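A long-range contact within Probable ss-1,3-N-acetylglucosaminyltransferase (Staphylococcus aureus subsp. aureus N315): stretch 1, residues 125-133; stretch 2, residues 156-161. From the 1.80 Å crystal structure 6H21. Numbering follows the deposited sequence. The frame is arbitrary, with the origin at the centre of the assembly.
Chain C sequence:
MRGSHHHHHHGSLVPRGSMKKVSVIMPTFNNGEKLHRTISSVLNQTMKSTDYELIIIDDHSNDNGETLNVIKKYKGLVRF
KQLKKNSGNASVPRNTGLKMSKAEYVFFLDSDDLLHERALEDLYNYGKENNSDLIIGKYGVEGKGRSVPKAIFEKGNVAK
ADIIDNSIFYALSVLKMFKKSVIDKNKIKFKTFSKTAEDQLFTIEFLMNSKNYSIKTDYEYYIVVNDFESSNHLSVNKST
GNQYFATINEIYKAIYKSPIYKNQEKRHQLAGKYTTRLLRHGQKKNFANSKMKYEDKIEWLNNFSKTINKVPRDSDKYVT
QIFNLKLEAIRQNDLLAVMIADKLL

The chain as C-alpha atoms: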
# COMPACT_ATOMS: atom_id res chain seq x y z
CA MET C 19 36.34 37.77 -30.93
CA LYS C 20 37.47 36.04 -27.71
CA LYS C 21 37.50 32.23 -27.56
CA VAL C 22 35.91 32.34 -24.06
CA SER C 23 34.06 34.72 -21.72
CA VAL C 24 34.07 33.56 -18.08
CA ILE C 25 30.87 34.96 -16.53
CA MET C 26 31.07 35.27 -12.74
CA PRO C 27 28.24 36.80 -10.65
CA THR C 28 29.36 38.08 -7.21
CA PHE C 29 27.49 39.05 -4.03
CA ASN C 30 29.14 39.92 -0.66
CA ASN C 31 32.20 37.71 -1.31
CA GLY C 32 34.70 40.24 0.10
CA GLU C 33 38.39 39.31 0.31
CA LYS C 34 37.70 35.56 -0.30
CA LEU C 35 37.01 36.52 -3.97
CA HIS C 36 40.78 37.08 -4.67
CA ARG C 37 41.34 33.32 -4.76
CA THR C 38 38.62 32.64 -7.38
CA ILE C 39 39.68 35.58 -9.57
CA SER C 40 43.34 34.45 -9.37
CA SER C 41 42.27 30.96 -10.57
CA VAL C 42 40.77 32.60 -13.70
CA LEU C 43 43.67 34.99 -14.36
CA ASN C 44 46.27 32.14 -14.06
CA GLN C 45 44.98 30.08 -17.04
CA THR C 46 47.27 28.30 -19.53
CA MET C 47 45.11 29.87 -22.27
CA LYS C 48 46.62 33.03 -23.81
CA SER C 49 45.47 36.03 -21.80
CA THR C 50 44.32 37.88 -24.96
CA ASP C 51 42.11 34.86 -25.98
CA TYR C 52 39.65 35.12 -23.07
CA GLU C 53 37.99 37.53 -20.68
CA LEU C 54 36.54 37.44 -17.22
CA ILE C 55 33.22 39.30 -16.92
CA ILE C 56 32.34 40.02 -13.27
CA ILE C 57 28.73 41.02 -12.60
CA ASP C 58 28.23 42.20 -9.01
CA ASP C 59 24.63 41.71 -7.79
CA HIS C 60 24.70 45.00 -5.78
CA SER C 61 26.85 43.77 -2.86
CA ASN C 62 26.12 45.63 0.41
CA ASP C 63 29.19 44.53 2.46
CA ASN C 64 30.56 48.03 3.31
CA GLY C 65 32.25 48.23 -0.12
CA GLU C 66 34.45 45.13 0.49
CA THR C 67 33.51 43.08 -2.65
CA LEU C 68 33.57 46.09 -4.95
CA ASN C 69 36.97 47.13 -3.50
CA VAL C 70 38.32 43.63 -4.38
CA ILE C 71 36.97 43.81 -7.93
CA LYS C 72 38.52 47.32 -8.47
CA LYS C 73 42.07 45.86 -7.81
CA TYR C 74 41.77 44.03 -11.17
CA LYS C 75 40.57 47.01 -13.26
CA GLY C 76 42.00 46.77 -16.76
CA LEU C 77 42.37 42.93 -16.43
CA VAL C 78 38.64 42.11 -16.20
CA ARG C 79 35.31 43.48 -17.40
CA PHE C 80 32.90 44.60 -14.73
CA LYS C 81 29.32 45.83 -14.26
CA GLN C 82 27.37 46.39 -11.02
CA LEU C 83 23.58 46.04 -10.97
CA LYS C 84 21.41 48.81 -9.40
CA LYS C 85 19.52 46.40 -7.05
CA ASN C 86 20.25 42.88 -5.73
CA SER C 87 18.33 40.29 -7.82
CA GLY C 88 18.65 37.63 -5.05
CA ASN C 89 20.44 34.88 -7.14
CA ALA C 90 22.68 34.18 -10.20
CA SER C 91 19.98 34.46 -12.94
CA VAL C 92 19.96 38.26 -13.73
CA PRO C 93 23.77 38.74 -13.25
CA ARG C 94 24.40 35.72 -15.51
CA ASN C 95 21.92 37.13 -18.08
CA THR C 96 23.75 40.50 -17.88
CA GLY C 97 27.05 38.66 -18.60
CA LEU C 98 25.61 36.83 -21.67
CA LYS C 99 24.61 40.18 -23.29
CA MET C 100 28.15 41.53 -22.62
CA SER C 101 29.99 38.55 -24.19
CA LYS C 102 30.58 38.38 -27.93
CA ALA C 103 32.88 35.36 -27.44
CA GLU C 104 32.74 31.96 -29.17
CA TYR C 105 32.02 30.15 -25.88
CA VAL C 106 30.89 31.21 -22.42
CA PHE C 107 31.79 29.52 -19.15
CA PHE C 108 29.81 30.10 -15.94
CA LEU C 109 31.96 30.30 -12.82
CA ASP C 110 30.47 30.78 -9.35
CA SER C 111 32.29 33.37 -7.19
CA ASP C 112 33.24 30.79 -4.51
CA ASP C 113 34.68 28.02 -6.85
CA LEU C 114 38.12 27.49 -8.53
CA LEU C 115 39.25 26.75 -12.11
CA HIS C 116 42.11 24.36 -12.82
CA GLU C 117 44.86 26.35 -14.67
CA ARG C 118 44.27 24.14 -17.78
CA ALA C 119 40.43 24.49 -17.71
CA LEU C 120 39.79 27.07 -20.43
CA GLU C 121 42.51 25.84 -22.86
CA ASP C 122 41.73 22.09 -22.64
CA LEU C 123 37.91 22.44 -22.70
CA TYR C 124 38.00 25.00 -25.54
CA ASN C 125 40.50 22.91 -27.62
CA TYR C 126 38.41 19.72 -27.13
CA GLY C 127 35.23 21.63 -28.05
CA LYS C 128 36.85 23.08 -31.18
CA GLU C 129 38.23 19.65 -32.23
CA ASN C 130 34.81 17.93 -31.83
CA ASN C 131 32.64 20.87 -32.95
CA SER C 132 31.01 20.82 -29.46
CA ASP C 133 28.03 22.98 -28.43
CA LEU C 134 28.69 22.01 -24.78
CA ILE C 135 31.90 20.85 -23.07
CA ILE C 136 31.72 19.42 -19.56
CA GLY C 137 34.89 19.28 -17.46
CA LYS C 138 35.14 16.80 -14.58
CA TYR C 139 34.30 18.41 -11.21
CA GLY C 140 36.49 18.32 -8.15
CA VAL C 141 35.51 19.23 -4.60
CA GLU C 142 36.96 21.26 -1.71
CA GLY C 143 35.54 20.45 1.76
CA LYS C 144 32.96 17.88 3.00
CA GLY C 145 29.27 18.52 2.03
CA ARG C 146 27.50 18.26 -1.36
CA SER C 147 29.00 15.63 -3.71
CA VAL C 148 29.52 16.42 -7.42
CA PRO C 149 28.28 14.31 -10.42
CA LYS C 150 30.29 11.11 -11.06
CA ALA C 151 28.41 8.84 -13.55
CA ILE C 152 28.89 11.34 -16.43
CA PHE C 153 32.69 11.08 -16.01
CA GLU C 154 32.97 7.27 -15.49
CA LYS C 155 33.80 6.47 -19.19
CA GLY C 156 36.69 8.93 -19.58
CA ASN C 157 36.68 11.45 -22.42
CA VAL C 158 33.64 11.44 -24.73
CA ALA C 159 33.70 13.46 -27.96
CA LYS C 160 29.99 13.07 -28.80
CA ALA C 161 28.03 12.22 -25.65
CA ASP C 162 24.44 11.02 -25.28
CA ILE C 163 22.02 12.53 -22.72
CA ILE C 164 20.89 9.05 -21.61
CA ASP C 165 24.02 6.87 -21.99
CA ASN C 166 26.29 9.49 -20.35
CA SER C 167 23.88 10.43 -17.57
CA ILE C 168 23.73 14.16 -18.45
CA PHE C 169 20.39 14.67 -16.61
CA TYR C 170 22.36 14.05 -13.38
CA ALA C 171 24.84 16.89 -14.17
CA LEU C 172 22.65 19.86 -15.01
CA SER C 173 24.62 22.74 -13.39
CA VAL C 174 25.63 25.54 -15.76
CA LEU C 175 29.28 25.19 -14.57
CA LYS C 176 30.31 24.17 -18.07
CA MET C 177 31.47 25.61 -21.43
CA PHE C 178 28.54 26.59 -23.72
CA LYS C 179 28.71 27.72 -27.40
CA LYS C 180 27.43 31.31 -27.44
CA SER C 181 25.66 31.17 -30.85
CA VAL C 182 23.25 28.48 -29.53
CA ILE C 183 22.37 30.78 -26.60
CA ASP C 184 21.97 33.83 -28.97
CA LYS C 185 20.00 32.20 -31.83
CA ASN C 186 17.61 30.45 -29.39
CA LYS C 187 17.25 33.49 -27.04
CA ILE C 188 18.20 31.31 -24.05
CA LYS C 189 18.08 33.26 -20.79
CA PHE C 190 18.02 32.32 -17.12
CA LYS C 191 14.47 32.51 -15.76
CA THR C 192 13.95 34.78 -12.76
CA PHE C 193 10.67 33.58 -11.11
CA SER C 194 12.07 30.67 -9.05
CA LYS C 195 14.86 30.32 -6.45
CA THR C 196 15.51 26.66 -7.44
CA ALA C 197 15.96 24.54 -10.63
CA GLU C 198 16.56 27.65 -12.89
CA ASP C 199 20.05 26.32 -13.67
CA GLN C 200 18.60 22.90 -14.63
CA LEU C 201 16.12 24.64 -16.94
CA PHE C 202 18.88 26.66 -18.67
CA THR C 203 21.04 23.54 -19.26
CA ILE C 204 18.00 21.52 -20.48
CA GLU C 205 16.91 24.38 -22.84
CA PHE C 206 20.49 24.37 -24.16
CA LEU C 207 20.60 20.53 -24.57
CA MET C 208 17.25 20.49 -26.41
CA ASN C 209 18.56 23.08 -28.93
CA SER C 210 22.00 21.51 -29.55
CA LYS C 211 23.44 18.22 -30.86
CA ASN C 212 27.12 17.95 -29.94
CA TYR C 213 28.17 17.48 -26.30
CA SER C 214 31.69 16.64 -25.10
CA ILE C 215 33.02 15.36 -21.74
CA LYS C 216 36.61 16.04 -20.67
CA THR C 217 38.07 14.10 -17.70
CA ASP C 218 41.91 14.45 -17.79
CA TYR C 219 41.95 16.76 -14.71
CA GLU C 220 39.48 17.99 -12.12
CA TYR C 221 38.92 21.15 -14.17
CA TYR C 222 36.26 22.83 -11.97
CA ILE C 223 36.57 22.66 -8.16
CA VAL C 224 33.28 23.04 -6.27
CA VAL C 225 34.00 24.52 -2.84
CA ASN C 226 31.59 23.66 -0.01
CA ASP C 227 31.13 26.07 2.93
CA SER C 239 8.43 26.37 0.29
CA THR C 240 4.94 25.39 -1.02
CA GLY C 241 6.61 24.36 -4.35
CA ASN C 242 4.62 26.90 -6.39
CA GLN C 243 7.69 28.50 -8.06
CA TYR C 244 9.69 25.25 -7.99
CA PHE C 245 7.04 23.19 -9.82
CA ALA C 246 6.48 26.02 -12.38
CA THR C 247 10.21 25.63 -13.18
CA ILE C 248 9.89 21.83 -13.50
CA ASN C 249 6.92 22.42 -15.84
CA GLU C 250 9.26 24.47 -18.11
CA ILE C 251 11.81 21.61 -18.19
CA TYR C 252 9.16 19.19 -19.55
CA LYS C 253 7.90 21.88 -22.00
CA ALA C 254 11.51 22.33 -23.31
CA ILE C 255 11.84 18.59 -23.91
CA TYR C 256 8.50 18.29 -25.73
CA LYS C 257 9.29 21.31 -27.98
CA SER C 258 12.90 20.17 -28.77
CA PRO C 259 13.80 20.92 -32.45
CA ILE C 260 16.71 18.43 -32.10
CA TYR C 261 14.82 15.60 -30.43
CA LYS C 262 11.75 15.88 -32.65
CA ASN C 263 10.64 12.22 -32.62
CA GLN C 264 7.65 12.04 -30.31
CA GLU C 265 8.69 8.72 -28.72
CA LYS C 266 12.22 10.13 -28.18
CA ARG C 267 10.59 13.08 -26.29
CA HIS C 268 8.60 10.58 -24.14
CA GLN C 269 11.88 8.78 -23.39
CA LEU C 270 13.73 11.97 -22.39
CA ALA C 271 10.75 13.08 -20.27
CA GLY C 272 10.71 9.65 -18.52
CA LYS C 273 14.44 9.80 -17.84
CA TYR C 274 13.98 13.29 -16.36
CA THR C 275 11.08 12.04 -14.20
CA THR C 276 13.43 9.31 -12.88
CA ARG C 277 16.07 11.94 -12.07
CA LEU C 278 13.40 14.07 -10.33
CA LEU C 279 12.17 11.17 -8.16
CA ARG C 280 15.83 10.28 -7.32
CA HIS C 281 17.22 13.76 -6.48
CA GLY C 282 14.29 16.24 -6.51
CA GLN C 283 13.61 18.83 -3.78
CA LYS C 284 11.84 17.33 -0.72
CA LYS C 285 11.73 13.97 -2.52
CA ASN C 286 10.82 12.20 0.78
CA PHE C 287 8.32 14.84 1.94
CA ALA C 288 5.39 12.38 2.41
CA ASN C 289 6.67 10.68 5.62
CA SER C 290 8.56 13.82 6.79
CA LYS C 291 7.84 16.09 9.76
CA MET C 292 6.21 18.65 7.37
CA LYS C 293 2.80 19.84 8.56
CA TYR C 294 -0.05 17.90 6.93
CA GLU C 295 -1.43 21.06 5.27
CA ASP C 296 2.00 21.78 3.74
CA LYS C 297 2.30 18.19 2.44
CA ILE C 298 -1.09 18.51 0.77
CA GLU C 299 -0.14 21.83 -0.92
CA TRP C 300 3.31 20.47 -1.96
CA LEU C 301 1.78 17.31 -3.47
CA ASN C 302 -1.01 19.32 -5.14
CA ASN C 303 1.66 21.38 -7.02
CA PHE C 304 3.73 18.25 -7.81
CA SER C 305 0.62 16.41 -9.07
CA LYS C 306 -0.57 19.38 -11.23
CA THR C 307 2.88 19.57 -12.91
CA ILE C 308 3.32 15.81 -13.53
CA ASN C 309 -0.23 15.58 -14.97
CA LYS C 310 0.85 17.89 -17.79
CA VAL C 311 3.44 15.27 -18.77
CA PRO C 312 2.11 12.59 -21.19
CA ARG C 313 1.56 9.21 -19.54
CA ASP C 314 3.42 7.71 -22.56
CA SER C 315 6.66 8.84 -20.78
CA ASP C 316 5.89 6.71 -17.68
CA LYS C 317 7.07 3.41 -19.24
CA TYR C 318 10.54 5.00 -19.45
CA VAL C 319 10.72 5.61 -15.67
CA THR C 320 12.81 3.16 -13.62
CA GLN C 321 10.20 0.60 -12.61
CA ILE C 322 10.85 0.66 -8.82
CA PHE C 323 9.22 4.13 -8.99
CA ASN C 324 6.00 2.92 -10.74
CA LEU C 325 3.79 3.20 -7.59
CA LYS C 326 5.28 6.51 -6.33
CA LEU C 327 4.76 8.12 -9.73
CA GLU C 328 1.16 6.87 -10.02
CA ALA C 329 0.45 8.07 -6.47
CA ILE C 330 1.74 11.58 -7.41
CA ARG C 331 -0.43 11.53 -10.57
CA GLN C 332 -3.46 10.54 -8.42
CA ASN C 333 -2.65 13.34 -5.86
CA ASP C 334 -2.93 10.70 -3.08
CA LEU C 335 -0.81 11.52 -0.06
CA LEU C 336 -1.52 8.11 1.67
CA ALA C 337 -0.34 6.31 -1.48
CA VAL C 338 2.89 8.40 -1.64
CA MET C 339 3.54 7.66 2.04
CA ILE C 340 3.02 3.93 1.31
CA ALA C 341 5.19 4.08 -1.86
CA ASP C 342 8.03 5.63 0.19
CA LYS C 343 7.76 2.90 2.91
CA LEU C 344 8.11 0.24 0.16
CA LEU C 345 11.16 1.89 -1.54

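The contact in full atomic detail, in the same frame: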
# COMPACT_ATOMS: atom_id res chain seq x y z
N ASN C 125 39.82 23.69 -26.55
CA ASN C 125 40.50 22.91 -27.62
C ASN C 125 39.66 21.67 -27.97
O ASN C 125 39.45 21.37 -29.15
CB ASN C 125 41.94 22.53 -27.26
CG ASN C 125 42.91 23.69 -27.31
OD1 ASN C 125 42.68 24.68 -28.01
ND2 ASN C 125 44.00 23.58 -26.58
N TYR C 126 39.18 20.96 -26.94
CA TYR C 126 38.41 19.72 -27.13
C TYR C 126 37.07 20.02 -27.82
O TYR C 126 36.64 19.30 -28.71
CB TYR C 126 38.25 19.01 -25.79
CG TYR C 126 37.79 17.57 -25.88
CD1 TYR C 126 38.57 16.61 -26.49
CD2 TYR C 126 36.58 17.18 -25.34
CE1 TYR C 126 38.16 15.29 -26.57
CE2 TYR C 126 36.16 15.86 -25.41
CZ TYR C 126 36.95 14.91 -26.03
OH TYR C 126 36.52 13.62 -26.10
N GLY C 127 36.43 21.11 -27.40
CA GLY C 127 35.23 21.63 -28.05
C GLY C 127 35.47 21.94 -29.52
O GLY C 127 34.67 21.57 -30.37
N LYS C 128 36.56 22.64 -29.81
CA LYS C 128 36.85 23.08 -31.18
C LYS C 128 37.06 21.85 -32.07
O LYS C 128 36.48 21.74 -33.16
CB LYS C 128 38.07 24.02 -31.19
CG LYS C 128 38.20 24.90 -32.42
CD LYS C 128 37.08 25.92 -32.58
CE LYS C 128 37.41 27.03 -33.57
N GLU C 129 37.87 20.92 -31.57
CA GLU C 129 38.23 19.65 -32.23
C GLU C 129 36.97 18.85 -32.59
O GLU C 129 36.91 18.28 -33.68
CB GLU C 129 39.19 18.90 -31.31
CG GLU C 129 39.35 17.41 -31.55
CD GLU C 129 40.21 16.73 -30.48
OE1 GLU C 129 41.00 17.44 -29.81
OE2 GLU C 129 40.07 15.49 -30.29
N ASN C 130 35.98 18.80 -31.69
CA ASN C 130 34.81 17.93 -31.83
C ASN C 130 33.56 18.74 -32.15
O ASN C 130 32.44 18.22 -32.05
CB ASN C 130 34.61 17.09 -30.57
CG ASN C 130 35.82 16.22 -30.33
OD1 ASN C 130 36.07 15.30 -31.09
ND2 ASN C 130 36.60 16.54 -29.31
N ASN C 131 33.74 20.01 -32.54
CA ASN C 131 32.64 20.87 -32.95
C ASN C 131 31.53 20.82 -31.87
O ASN C 131 30.37 20.71 -32.18
CB ASN C 131 32.13 20.45 -34.33
CG ASN C 131 31.08 21.39 -34.88
OD1 ASN C 131 31.16 22.60 -34.70
ND2 ASN C 131 30.08 20.83 -35.55
N SER C 132 31.93 20.96 -30.60
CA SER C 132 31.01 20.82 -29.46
C SER C 132 30.21 22.11 -29.22
O SER C 132 30.74 23.22 -29.28
CB SER C 132 31.76 20.41 -28.22
OG SER C 132 32.68 19.37 -28.52
N ASP C 133 28.92 21.94 -28.94
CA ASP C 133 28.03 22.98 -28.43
C ASP C 133 28.18 23.13 -26.91
O ASP C 133 27.99 24.22 -26.38
CB ASP C 133 26.58 22.67 -28.80
CG ASP C 133 26.37 22.60 -30.30
OD1 ASP C 133 26.82 23.53 -30.98
OD2 ASP C 133 25.78 21.60 -30.76
N GLY C 156 35.61 8.11 -19.06
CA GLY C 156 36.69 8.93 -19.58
C GLY C 156 36.14 9.96 -20.55
O GLY C 156 34.95 10.33 -20.48
N ASN C 157 37.00 10.41 -21.46
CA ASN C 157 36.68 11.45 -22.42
C ASN C 157 35.68 10.93 -23.46
O ASN C 157 35.81 9.80 -23.93
CB ASN C 157 37.93 11.98 -23.12
CG ASN C 157 38.89 12.65 -22.16
OD1 ASN C 157 38.54 12.93 -21.01
ND2 ASN C 157 40.10 12.91 -22.63
N VAL C 158 34.70 11.76 -23.80
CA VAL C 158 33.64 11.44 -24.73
C VAL C 158 33.44 12.62 -25.68
O VAL C 158 32.99 13.69 -25.26
CB VAL C 158 32.32 11.13 -24.00
CG1 VAL C 158 31.19 10.87 -24.99
CG2 VAL C 158 32.47 9.96 -23.04
N ALA C 159 33.68 12.39 -26.97
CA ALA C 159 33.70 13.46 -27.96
C ALA C 159 32.27 13.88 -28.32
O ALA C 159 31.98 15.07 -28.46
CB ALA C 159 34.48 13.01 -29.17
N LYS C 160 31.39 12.88 -28.49
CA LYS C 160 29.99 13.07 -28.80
C LYS C 160 29.16 12.25 -27.81
O LYS C 160 28.91 11.06 -28.03
CB LYS C 160 29.68 12.66 -30.25
CG LYS C 160 30.42 13.43 -31.34
CD LYS C 160 29.81 14.77 -31.71
N ALA C 161 28.72 12.90 -26.73
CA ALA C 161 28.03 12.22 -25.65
C ALA C 161 26.53 12.16 -25.92
O ALA C 161 26.00 12.89 -26.77
CB ALA C 161 28.32 12.91 -24.34
O HOH W 1 31.00 17.24 -29.79

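Stretch 1 is the last turn of a helix, residues 125-129, followed by a loop. Stretch 2 has no regular helix or strand. The backbones come nearest at N130 and A159, whose CA atoms are 6.0 Å apart. The contact is small, burying 235 Å² over both sides. No direct hydrogen bond joins the two stretches among the atoms modelled.

N125 does not reach stretch 2.

Y126 makes the main contact. Its CA-to-CB bond points toward stretch 2, and chi1 is t. The hydroxyl lies against the backbone where V158 joins A159. Y126 OH is 3.3 Å from V158 C and 3.2 Å from A159 N. The angle at A159 N is poor, so the latter pair is packing and not a hydrogen bond. V158 O sits at the ring edge, near its plane. Y126 CZ and A159 CB form an apolar contact at 4.4 Å. Y126 OH also packs on N157 CB at 3.7 Å.

G127, K128 and E129 make no contact with stretch 2.

N130 is the first residue to leave helical phi/psi. Its side chain folds back on the helix end: N130 ND2 donates to Y126 O at 2.8 Å. This ties together the two main contact residues of stretch 1. N130 OD1 is 3.4 Å from A159 CB, a van der Waals contact because a methyl group offers no polar hydrogen.

Water 1 supplies the polar link. It donates to N130 O at 2.9 Å and to A159 O at 2.7 Å. Two carbonyl oxygens are both acceptors and cannot hydrogen-bond to each other, but one water can donate to both.

N131 does not touch stretch 2. S132 N donates to G127 O at 2.8 Å, holding the turn. S132 OG lies 3.0 Å from the oxygen of water 1. D133 is out of reach.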